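Local coordinates for protein 2-Keto-3-deoxy-(6-phospho-)gluconate aldolase (Thermoproteus tenax, PDB 2R94) that is a TIM-barrel aldolase of the dihydrodipicolinate synthetase family, modelled here with pyruvic acid covalently bound to the barrel, at residues 5-10 with 23-28; 66-71 with 91-96; 125-130 with 150-155. All coordinates share one frame; numbering follows the deposited sequence.

Contact 1 of 3, residues 5-10 with 23-28; sequences APVITT and NHVKNI. With PYR (pyruvic acid), chain E.
The imidazole of His24 is met obliquely by Val7 and Ile8 on its CD2 and NE2 side. Val7 CG2 comes to 3.5 Å from His24 CD2, and Ile8 CG1 lies 3.7 Å from the same carbon. The setting is a TIM barrel: strand 2-6, the first of the eight, and the loop after it run along the inner side of helix 20-29, and no hydrogen bond joins the two segments. The histidine CG stands anti to the backbone N (chi1 175°), which carries the ring off the helix toward the loop. There the Val7 and His24 side chains overlap while pointing opposite ways, and the Ile8 side chain runs roughly perpendicular to that of His24. Both ring nitrogens are satisfied from outside the pair of segments, ND1 by Tyr253 and NE2 by the side-chain oxygen of Asn199, so the rotation of the ring is fixed although its neighbours here are aliphatic. Pro6 faces away from the helix and puts its CB 3.3 Å from C of the pyruvic acid. One turn beyond His24 the packing ends with Ile28, whose CD1 lies 3.8 Å from Ala5 CB.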
# COMPACT_ATOMS: atom_id res chain seq x y z
N ALA A 5 -7.69 -23.95 15.65
CA ALA A 5 -8.84 -23.46 14.93
C ALA A 5 -9.25 -22.13 15.50
O ALA A 5 -9.59 -22.07 16.65
CB ALA A 5 -9.98 -24.40 15.04
N PRO A 6 -9.27 -21.08 14.67
CA PRO A 6 -9.85 -19.83 15.13
C PRO A 6 -11.32 -20.05 14.86
O PRO A 6 -11.77 -19.87 13.74
CB PRO A 6 -9.28 -18.81 14.17
CG PRO A 6 -9.16 -19.61 12.86
CD PRO A 6 -8.81 -21.00 13.26
N VAL A 7 -12.03 -20.51 15.88
CA VAL A 7 -13.35 -21.13 15.72
C VAL A 7 -14.38 -20.06 15.46
O VAL A 7 -14.22 -18.88 15.88
CB VAL A 7 -13.68 -21.98 17.00
CG1 VAL A 7 -13.80 -21.08 18.23
CG2 VAL A 7 -14.91 -22.85 16.78
N ILE A 8 -15.41 -20.42 14.70
CA ILE A 8 -16.45 -19.47 14.37
C ILE A 8 -17.32 -19.27 15.62
O ILE A 8 -17.45 -20.18 16.45
CB ILE A 8 -17.42 -19.98 13.24
CG1 ILE A 8 -17.84 -21.40 13.50
CG2 ILE A 8 -16.78 -20.05 11.83
CD1 ILE A 8 -18.76 -21.91 12.43
N THR A 9 -17.97 -18.11 15.71
CA THR A 9 -18.93 -17.84 16.72
C THR A 9 -20.31 -18.09 16.11
O THR A 9 -20.71 -17.44 15.13
CB THR A 9 -18.82 -16.41 17.14
OG1 THR A 9 -17.45 -16.14 17.52
CG2 THR A 9 -19.76 -16.17 18.28
N THR A 10 -21.06 -19.02 16.69
CA THR A 10 -22.25 -19.47 16.03
C THR A 10 -23.50 -18.79 16.59
O THR A 10 -23.98 -19.15 17.66
CB THR A 10 -22.38 -20.96 16.20
OG1 THR A 10 -22.36 -21.27 17.61
CG2 THR A 10 -21.22 -21.66 15.57
N ASN A 23 -21.02 -28.49 19.89
CA ASN A 23 -21.02 -29.58 18.93
C ASN A 23 -19.93 -29.35 17.87
O ASN A 23 -19.27 -30.29 17.43
CB ASN A 23 -22.40 -29.74 18.26
CG ASN A 23 -22.38 -30.74 17.06
OD1 ASN A 23 -22.13 -31.92 17.24
ND2 ASN A 23 -22.65 -30.25 15.84
N HIS A 24 -19.74 -28.10 17.47
CA HIS A 24 -18.77 -27.77 16.42
C HIS A 24 -17.39 -27.95 16.96
O HIS A 24 -16.58 -28.63 16.35
CB HIS A 24 -18.97 -26.34 15.94
CG HIS A 24 -17.94 -25.89 14.93
ND1 HIS A 24 -17.67 -26.59 13.78
CD2 HIS A 24 -17.16 -24.78 14.90
CE1 HIS A 24 -16.73 -25.95 13.10
NE2 HIS A 24 -16.40 -24.85 13.76
N VAL A 25 -17.10 -27.36 18.11
CA VAL A 25 -15.79 -27.53 18.75
C VAL A 25 -15.44 -29.01 18.97
O VAL A 25 -14.28 -29.44 18.80
CB VAL A 25 -15.67 -26.79 20.09
CG1 VAL A 25 -14.43 -27.23 20.80
CG2 VAL A 25 -15.65 -25.28 19.86
N LYS A 26 -16.44 -29.80 19.32
CA LYS A 26 -16.15 -31.17 19.67
C LYS A 26 -15.87 -31.95 18.41
O LYS A 26 -15.01 -32.81 18.40
CB LYS A 26 -17.30 -31.78 20.47
CG LYS A 26 -17.24 -31.39 21.96
CD LYS A 26 -18.63 -31.35 22.60
CE LYS A 26 -18.55 -30.73 24.01
NZ LYS A 26 -19.84 -30.95 24.75
N ASN A 27 -16.61 -31.62 17.35
CA ASN A 27 -16.36 -32.22 16.06
C ASN A 27 -14.94 -31.97 15.57
O ASN A 27 -14.19 -32.91 15.30
CB ASN A 27 -17.35 -31.70 15.03
CG ASN A 27 -17.07 -32.27 13.64
OD1 ASN A 27 -17.05 -33.48 13.48
ND2 ASN A 27 -16.86 -31.40 12.63
N ILE A 28 -14.53 -30.71 15.54
CA ILE A 28 -13.29 -30.38 14.88
C ILE A 28 -12.12 -30.85 15.70
O ILE A 28 -11.13 -31.34 15.13
CB ILE A 28 -13.21 -28.88 14.46
CG1 ILE A 28 -13.17 -27.94 15.65
CG2 ILE A 28 -14.41 -28.52 13.65
CD1 ILE A 28 -13.14 -26.47 15.23
C PYR E . -8.42 -15.79 13.22
O PYR E . -9.38 -15.94 12.44
OXT PYR E . -8.60 -15.39 14.40
CA PYR E . -7.18 -16.07 12.75
CB PYR E . -6.99 -16.56 11.34

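Contact 2 of 3, residues 66-71 with 91-96; sequences RVIVQV and AEAVAS
Arg66 and Glu92 meet in a side-on salt bridge at one end of this strand pair. Arg66 NE gives a nearly straight bond to Glu92 OE1 (2.8 Å, 166° at the hydrogen), with the oxygen close to the guanidinium plane, and NH2 reaches OE2 on its syn lone pair, also at 2.8 Å. The two planes are turned 42° apart. A bend at chi3 of 56° brings the guanidinium edge round to the carboxylate. Both groups have second partners, Glu2 at Arg66 NH1 and Arg173 at Glu92 OE2, so the charges form a network. Beyond it, strands 67-70 and 93-96 run parallel in the closed barrel, joined by helix 76-88 in a beta-alpha-beta crossover. Val67 O accepts from Glu92 N at 2.8 Å; Val69 uses both its N and its O toward this neighbour, N to Ala93 O (3.2 Å) and O from Ala95 N (2.8 Å). Ala95 O then takes Val71 N at 2.9 Å. Ile68 bonds to Val36 and Val38, and Gln70 to Val38, in strand 35-38. The Ser96 hydroxyl is hydrogen-bonded to that of Tyr113. Ile68, Ala93 and Ala95 share one face; Val69 and Val94 point to the other, and Val71 CG1 sits 4.0 Å from Val94 CB.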
# COMPACT_ATOMS: atom_id res chain seq x y z
N ARG A 66 -7.79 -27.41 25.27
CA ARG A 66 -6.79 -26.36 25.11
C ARG A 66 -7.44 -25.20 24.39
O ARG A 66 -7.85 -25.34 23.24
CB ARG A 66 -5.59 -26.88 24.32
CG ARG A 66 -4.99 -28.19 24.90
CD ARG A 66 -3.79 -28.65 24.10
NE ARG A 66 -2.83 -27.56 24.09
CZ ARG A 66 -1.74 -27.54 23.34
NH1 ARG A 66 -1.48 -28.55 22.49
NH2 ARG A 66 -0.92 -26.49 23.40
N VAL A 67 -7.50 -24.06 25.08
CA VAL A 67 -8.19 -22.88 24.59
C VAL A 67 -7.34 -21.65 24.70
O VAL A 67 -6.70 -21.38 25.72
CB VAL A 67 -9.57 -22.64 25.33
CG1 VAL A 67 -10.24 -21.37 24.80
CG2 VAL A 67 -10.48 -23.80 25.11
N ILE A 68 -7.27 -20.88 23.62
CA ILE A 68 -6.62 -19.57 23.74
C ILE A 68 -7.76 -18.61 23.50
O ILE A 68 -8.60 -18.92 22.63
CB ILE A 68 -5.56 -19.40 22.66
CG1 ILE A 68 -4.48 -20.50 22.84
CG2 ILE A 68 -4.97 -18.02 22.71
CD1 ILE A 68 -3.33 -20.41 21.78
N VAL A 69 -7.84 -17.50 24.26
CA VAL A 69 -8.93 -16.61 24.09
C VAL A 69 -8.38 -15.31 23.62
O VAL A 69 -7.41 -14.81 24.19
CB VAL A 69 -9.78 -16.47 25.39
CG1 VAL A 69 -10.80 -15.37 25.26
CG2 VAL A 69 -10.48 -17.84 25.69
N GLN A 70 -8.97 -14.79 22.54
CA GLN A 70 -8.52 -13.57 21.95
C GLN A 70 -9.34 -12.50 22.63
O GLN A 70 -10.57 -12.62 22.67
CB GLN A 70 -8.81 -13.59 20.44
CG GLN A 70 -7.97 -12.58 19.67
CD GLN A 70 -8.53 -11.19 19.78
OE1 GLN A 70 -9.73 -10.96 19.47
NE2 GLN A 70 -7.69 -10.24 20.15
N VAL A 71 -8.68 -11.47 23.14
CA VAL A 71 -9.30 -10.58 24.12
C VAL A 71 -9.36 -9.11 23.72
O VAL A 71 -9.80 -8.30 24.49
CB VAL A 71 -8.59 -10.65 25.50
CG1 VAL A 71 -8.56 -12.07 26.10
CG2 VAL A 71 -7.20 -10.04 25.44
N ALA A 91 -8.20 -21.29 30.34
CA ALA A 91 -7.61 -21.05 29.03
C ALA A 91 -6.09 -21.23 29.18
O ALA A 91 -5.56 -20.84 30.18
CB ALA A 91 -7.89 -19.63 28.58
N GLU A 92 -5.40 -21.79 28.20
CA GLU A 92 -4.00 -21.98 28.39
C GLU A 92 -3.21 -20.75 28.04
O GLU A 92 -2.03 -20.65 28.38
CB GLU A 92 -3.51 -23.20 27.64
CG GLU A 92 -3.41 -23.07 26.14
CD GLU A 92 -2.86 -24.39 25.48
OE1 GLU A 92 -3.01 -25.53 26.05
OE2 GLU A 92 -2.27 -24.25 24.38
N ALA A 93 -3.85 -19.81 27.34
CA ALA A 93 -3.26 -18.51 27.00
C ALA A 93 -4.34 -17.55 26.59
O ALA A 93 -5.44 -17.97 26.27
CB ALA A 93 -2.25 -18.65 25.88
N VAL A 94 -4.01 -16.25 26.58
CA VAL A 94 -4.85 -15.22 25.99
C VAL A 94 -4.06 -14.60 24.84
O VAL A 94 -2.81 -14.64 24.83
CB VAL A 94 -5.26 -14.10 27.03
CG1 VAL A 94 -6.17 -14.70 28.06
CG2 VAL A 94 -4.05 -13.52 27.72
N ALA A 95 -4.75 -14.03 23.85
CA ALA A 95 -4.06 -13.43 22.73
C ALA A 95 -4.71 -12.13 22.56
O ALA A 95 -5.87 -11.98 22.92
CB ALA A 95 -4.31 -14.23 21.49
N SER A 96 -4.05 -11.21 21.89
CA SER A 96 -4.72 -9.96 21.55
C SER A 96 -4.16 -9.38 20.26
O SER A 96 -2.95 -9.32 20.09
CB SER A 96 -4.51 -8.90 22.67
OG SER A 96 -5.27 -7.72 22.35

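Contact 3 of 3, residues 125-130 with 150-155; sequences VFLYNY and RGVKDT. With PYR (pyruvic acid), chain E.
Strands 125-129 and 149-154 are neighbours in the TIM barrel of this aldolase, and the second carries Lys153, bonded to pyruvic acid: Lys153 NZ is joined covalently to PYR CA at 1.6 Å. The strands run parallel, with Leu127 N bound to Gly151 O, Lys153 N to Leu127 O, Asn129 N to Lys153 O and Thr155 N to Asn129 O. This fixes the backbone of Lys153 at both its N and its O. From there the side chain is extended throughout, each torsion near 180°, and runs alongside Tyr128 in the same direction. Its CD packs over one face of the tyrosine ring in a CH-pi contact, 4.1 Å from the centroid, and CE comes within 3.4 Å of Tyr128 CE1. Tyr128 OH lies 3.1 Å from PYR OXT and is hydrogen-bonded to Thr41. Further along, Thr155 CG2 sits over a face of the Tyr130 ring, 3.6 Å from its centroid, while Thr155 OG1 stands at the edge of the Tyr128 ring, 3.6 Å from CE1, and, although buried, has no polar partner in the model. At the other end of the pair, Gly151 CA lies over the centre of the Phe126 ring, 3.6 Å away. The bond at NZ is consistent with a Schiff-base-type adduct, as in class I aldolases, with the extended lysine stem packed along one face of Tyr128 and its far end tied to the ligand.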
# COMPACT_ATOMS: atom_id res chain seq x y z
N VAL A 125 0.63 -14.50 27.36
CA VAL A 125 -0.03 -13.60 26.44
C VAL A 125 0.60 -13.73 25.04
O VAL A 125 1.82 -13.64 24.92
CB VAL A 125 0.17 -12.15 26.95
CG1 VAL A 125 -0.22 -11.14 25.92
CG2 VAL A 125 -0.64 -12.00 28.21
N PHE A 126 -0.23 -13.98 24.02
CA PHE A 126 0.21 -14.05 22.63
C PHE A 126 -0.09 -12.74 21.94
O PHE A 126 -1.14 -12.14 22.18
CB PHE A 126 -0.63 -15.04 21.86
CG PHE A 126 -0.27 -16.47 22.08
CD1 PHE A 126 0.03 -16.94 23.32
CD2 PHE A 126 -0.25 -17.35 21.01
CE1 PHE A 126 0.36 -18.27 23.50
CE2 PHE A 126 0.06 -18.69 21.18
CZ PHE A 126 0.35 -19.16 22.42
N LEU A 127 0.82 -12.31 21.07
CA LEU A 127 0.56 -11.21 20.20
C LEU A 127 -0.21 -11.82 19.05
O LEU A 127 0.17 -12.86 18.57
CB LEU A 127 1.88 -10.63 19.70
CG LEU A 127 1.72 -9.83 18.43
CD1 LEU A 127 0.80 -8.61 18.59
CD2 LEU A 127 3.09 -9.44 17.84
N TYR A 128 -1.35 -11.22 18.65
CA TYR A 128 -2.08 -11.70 17.47
C TYR A 128 -1.89 -10.63 16.44
O TYR A 128 -2.53 -9.60 16.49
CB TYR A 128 -3.57 -11.96 17.77
CG TYR A 128 -4.49 -12.19 16.58
CD1 TYR A 128 -3.99 -12.44 15.27
CD2 TYR A 128 -5.89 -12.20 16.76
CE1 TYR A 128 -4.87 -12.67 14.17
CE2 TYR A 128 -6.77 -12.42 15.74
CZ TYR A 128 -6.28 -12.65 14.43
OH TYR A 128 -7.20 -12.84 13.41
N ASN A 129 -0.90 -10.82 15.58
CA ASN A 129 -0.52 -9.80 14.63
C ASN A 129 -1.29 -10.02 13.33
O ASN A 129 -1.34 -11.13 12.80
CB ASN A 129 0.99 -9.80 14.43
CG ASN A 129 1.46 -8.66 13.60
OD1 ASN A 129 2.03 -8.89 12.52
ND2 ASN A 129 1.27 -7.45 14.06
N TYR A 130 -1.91 -8.96 12.82
CA TYR A 130 -2.72 -9.13 11.63
C TYR A 130 -2.79 -7.82 10.86
O TYR A 130 -3.83 -7.19 10.87
CB TYR A 130 -4.13 -9.52 12.01
CG TYR A 130 -4.99 -9.93 10.84
CD1 TYR A 130 -4.55 -9.77 9.51
CD2 TYR A 130 -6.22 -10.48 11.06
CE1 TYR A 130 -5.37 -10.18 8.42
CE2 TYR A 130 -7.03 -10.87 10.02
CZ TYR A 130 -6.62 -10.71 8.71
OH TYR A 130 -7.47 -11.16 7.74
N ARG A 150 4.75 -14.29 24.88
CA ARG A 150 5.21 -15.64 24.92
C ARG A 150 4.64 -16.48 23.79
O ARG A 150 4.77 -17.71 23.77
CB ARG A 150 4.90 -16.22 26.30
CG ARG A 150 5.92 -15.69 27.34
CD ARG A 150 5.51 -15.84 28.79
NE ARG A 150 5.33 -17.23 29.19
CZ ARG A 150 4.61 -17.62 30.25
NH1 ARG A 150 3.98 -16.73 31.05
NH2 ARG A 150 4.51 -18.92 30.51
N GLY A 151 4.01 -15.83 22.83
CA GLY A 151 3.39 -16.57 21.73
C GLY A 151 3.00 -15.57 20.66
O GLY A 151 2.78 -14.40 20.97
N VAL A 152 2.95 -16.00 19.39
CA VAL A 152 2.57 -15.10 18.28
C VAL A 152 1.66 -15.84 17.34
O VAL A 152 1.91 -17.00 17.02
CB VAL A 152 3.80 -14.53 17.54
CG1 VAL A 152 3.41 -13.67 16.42
CG2 VAL A 152 4.71 -13.77 18.52
N LYS A 153 0.55 -15.23 16.98
CA LYS A 153 -0.15 -15.64 15.79
C LYS A 153 0.05 -14.52 14.84
O LYS A 153 -0.30 -13.39 15.17
CB LYS A 153 -1.63 -15.78 16.03
CG LYS A 153 -2.38 -16.03 14.75
CD LYS A 153 -3.86 -16.19 15.00
CE LYS A 153 -4.61 -16.03 13.71
NZ LYS A 153 -6.10 -16.26 13.89
N ASP A 154 0.68 -14.81 13.69
CA ASP A 154 0.98 -13.79 12.67
C ASP A 154 0.14 -14.11 11.47
O ASP A 154 0.36 -15.11 10.77
CB ASP A 154 2.45 -13.80 12.35
CG ASP A 154 2.89 -12.67 11.51
OD1 ASP A 154 2.24 -11.58 11.52
OD2 ASP A 154 3.94 -12.82 10.86
N THR A 155 -0.89 -13.31 11.25
CA THR A 155 -1.72 -13.53 10.07
C THR A 155 -1.15 -12.67 9.00
O THR A 155 -1.44 -11.48 8.88
CB THR A 155 -3.20 -13.22 10.31
OG1 THR A 155 -3.74 -14.25 11.16
CG2 THR A 155 -3.94 -13.27 8.94
C PYR E . -8.42 -15.79 13.22
O PYR E . -9.38 -15.94 12.44
OXT PYR E . -8.60 -15.39 14.40
CA PYR E . -7.18 -16.07 12.75
CB PYR E . -6.99 -16.56 11.34

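How the contacts relate
All three contacts involve strands of one closed parallel barrel, and two of them converge on the bound pyruvic acid. Contacts 1 and 3 have centres about 20 Å apart, on opposite sides of the chain's centre, yet meet at the ligand, where Pro6 CB lies 4.1 Å from Lys153 NZ. Thr42 adds a hydrogen bond to the same molecule. Contacts 2 and 3, with centres about 11 Å apart, share a strand boundary: Val94 O is 2.8 Å from Phe126 N, and Gln70 CG packs 3.6 Å from Tyr128 CD2. The Gln70 side chain and the pyruvic acid have their nearest atoms about 6 Å apart. Contacts 1 and 2 do not touch, their nearest atoms being about 7 Å apart.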